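Local coordinates for globin protein (Ramazzottius varieornatus, PDB 5ZIQ) that binds heme as a globin with two axial histidines on the iron and probably binds oxygen, though its physiological role is unknown, at residues K28-K33 and E151-I156. Residues are numbered along the deposited sequence; the frame is centred on the assembly and turned at random.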
# COMPACT_ATOMS: atom_id res chain seq x y z
N LYS A 28 -13.55 10.58 5.34
CA LYS A 28 -13.75 9.41 4.50
C LYS A 28 -14.09 9.82 3.08
O LYS A 28 -13.56 9.26 2.14
CB LYS A 28 -14.81 8.49 5.07
CG LYS A 28 -15.03 7.20 4.28
CD LYS A 28 -16.00 6.27 4.99
CE LYS A 28 -17.40 6.84 5.14
NZ LYS A 28 -18.25 5.81 5.79
N PHE A 29 -14.98 10.81 2.92
CA PHE A 29 -15.31 11.26 1.57
C PHE A 29 -14.08 11.85 0.89
O PHE A 29 -13.84 11.56 -0.29
CB PHE A 29 -16.45 12.28 1.60
CG PHE A 29 -16.86 12.74 0.23
CD1 PHE A 29 -17.44 11.83 -0.67
CD2 PHE A 29 -16.64 14.05 -0.19
CE1 PHE A 29 -17.83 12.24 -1.94
CE2 PHE A 29 -17.04 14.47 -1.46
CZ PHE A 29 -17.62 13.55 -2.33
N SER A 30 -13.27 12.61 1.64
CA SER A 30 -12.02 13.19 1.08
C SER A 30 -11.08 12.07 0.60
O SER A 30 -10.47 12.17 -0.48
CB SER A 30 -11.32 14.08 2.11
OG SER A 30 -12.08 15.26 2.36
N LEU A 31 -10.95 11.02 1.40
CA LEU A 31 -10.16 9.84 1.01
C LEU A 31 -10.68 9.21 -0.29
O LEU A 31 -9.91 9.00 -1.22
CB LEU A 31 -10.15 8.80 2.14
CG LEU A 31 -9.55 7.44 1.73
CD1 LEU A 31 -8.05 7.51 1.53
CD2 LEU A 31 -9.91 6.34 2.72
N VAL A 32 -11.97 8.91 -0.34
CA VAL A 32 -12.56 8.25 -1.51
C VAL A 32 -12.37 9.12 -2.77
O VAL A 32 -12.00 8.59 -3.83
CB VAL A 32 -14.03 7.86 -1.23
CG1 VAL A 32 -14.73 7.35 -2.49
CG2 VAL A 32 -14.08 6.81 -0.14
N LYS A 33 -12.63 10.43 -2.67
CA LYS A 33 -12.45 11.32 -3.84
C LYS A 33 -11.00 11.36 -4.31
O LYS A 33 -10.72 11.29 -5.51
CB LYS A 33 -12.86 12.76 -3.55
CG LYS A 33 -14.32 13.11 -3.57
CD LYS A 33 -14.44 14.64 -3.72
CE LYS A 33 -13.78 15.44 -2.59
NZ LYS A 33 -14.22 16.87 -2.53
N GLU A 151 -2.74 14.83 3.20
CA GLU A 151 -1.59 14.25 3.90
C GLU A 151 -1.99 13.75 5.29
O GLU A 151 -1.65 12.62 5.67
CB GLU A 151 -0.45 15.28 4.02
CG GLU A 151 0.78 14.71 4.71
CD GLU A 151 1.99 15.62 4.68
OE1 GLU A 151 1.94 16.66 3.99
OE2 GLU A 151 3.00 15.29 5.35
N ARG A 152 -2.71 14.59 6.02
CA ARG A 152 -3.19 14.23 7.37
C ARG A 152 -4.05 12.97 7.30
O ARG A 152 -3.87 12.03 8.08
CB ARG A 152 -3.99 15.39 7.97
CG ARG A 152 -4.61 15.12 9.34
CD ARG A 152 -5.51 16.26 9.77
NE ARG A 152 -6.63 16.53 8.87
CZ ARG A 152 -7.78 15.85 8.87
NH1 ARG A 152 -8.01 14.87 9.73
NH2 ARG A 152 -8.71 16.16 7.98
N ILE A 153 -5.00 12.97 6.37
CA ILE A 153 -5.97 11.85 6.26
C ILE A 153 -5.25 10.57 5.83
O ILE A 153 -5.51 9.49 6.40
CB ILE A 153 -7.11 12.19 5.27
CG1 ILE A 153 -7.97 13.32 5.88
CG2 ILE A 153 -7.93 10.95 4.85
CD1 ILE A 153 -8.88 14.01 4.89
N TYR A 154 -4.38 10.67 4.83
CA TYR A 154 -3.63 9.48 4.40
C TYR A 154 -2.76 8.90 5.51
O TYR A 154 -2.69 7.69 5.64
CB TYR A 154 -2.78 9.75 3.14
CG TYR A 154 -3.57 9.65 1.84
CD1 TYR A 154 -4.18 8.45 1.44
CD2 TYR A 154 -3.70 10.77 0.99
CE1 TYR A 154 -4.90 8.37 0.25
CE2 TYR A 154 -4.43 10.69 -0.21
CZ TYR A 154 -5.02 9.48 -0.56
OH TYR A 154 -5.73 9.38 -1.76
N LYS A 155 -2.16 9.76 6.34
CA LYS A 155 -1.32 9.26 7.42
C LYS A 155 -2.18 8.45 8.40
O LYS A 155 -1.77 7.37 8.83
CB LYS A 155 -0.58 10.40 8.09
CG LYS A 155 0.62 10.89 7.29
CD LYS A 155 1.25 12.09 7.97
CE LYS A 155 2.49 12.57 7.23
NZ LYS A 155 3.05 13.82 7.82
N ILE A 156 -3.40 8.94 8.71
CA ILE A 156 -4.29 8.22 9.63
C ILE A 156 -4.72 6.88 9.03
O ILE A 156 -4.67 5.82 9.68
CB ILE A 156 -5.57 9.05 9.93
CG1 ILE A 156 -5.20 10.33 10.69
CG2 ILE A 156 -6.59 8.20 10.71
CD1 ILE A 156 -6.33 11.35 10.79
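The A/H helix crossing of the globin fold brings L31 of the N-terminal helix 25-38 against I153 and Y154 of the C-terminal helix 148-170. The short segments 28-33 and 151-156 run almost perpendicular (94°), their axes 10.0 Å apart. The closest CA pair is L31 and I153, separated by 7.0 Å. The CB of I153 is directed toward helix 25-38, and its two branches part: CD1 reaches CB of S30 at 3.7 Å, while CG2 lies 4.1 Å from CB of L31. The CB of L31 does not aim at helix 148-170, but with CG anti to the backbone N (chi1 170°) the side chain is carried across to the Y154 ring, where its CD1 lies 3.5 Å from CE1. The methyl meets the ring obliquely, centred on CE1, the carbon next to the one bearing the hydroxyl. Beyond it the phenol reaches back to helix 25-38, where Y154 OH is hydrogen-bonded to S34 OG, and the ring also touches L138 and L142 of helix 127-142. No hydrogen bond or salt bridge joins the two segments, so their 194 Å² interface rests on apolar contact, while the bond to S34, just past segment 28-33, ties the phenol end to helix 25-38.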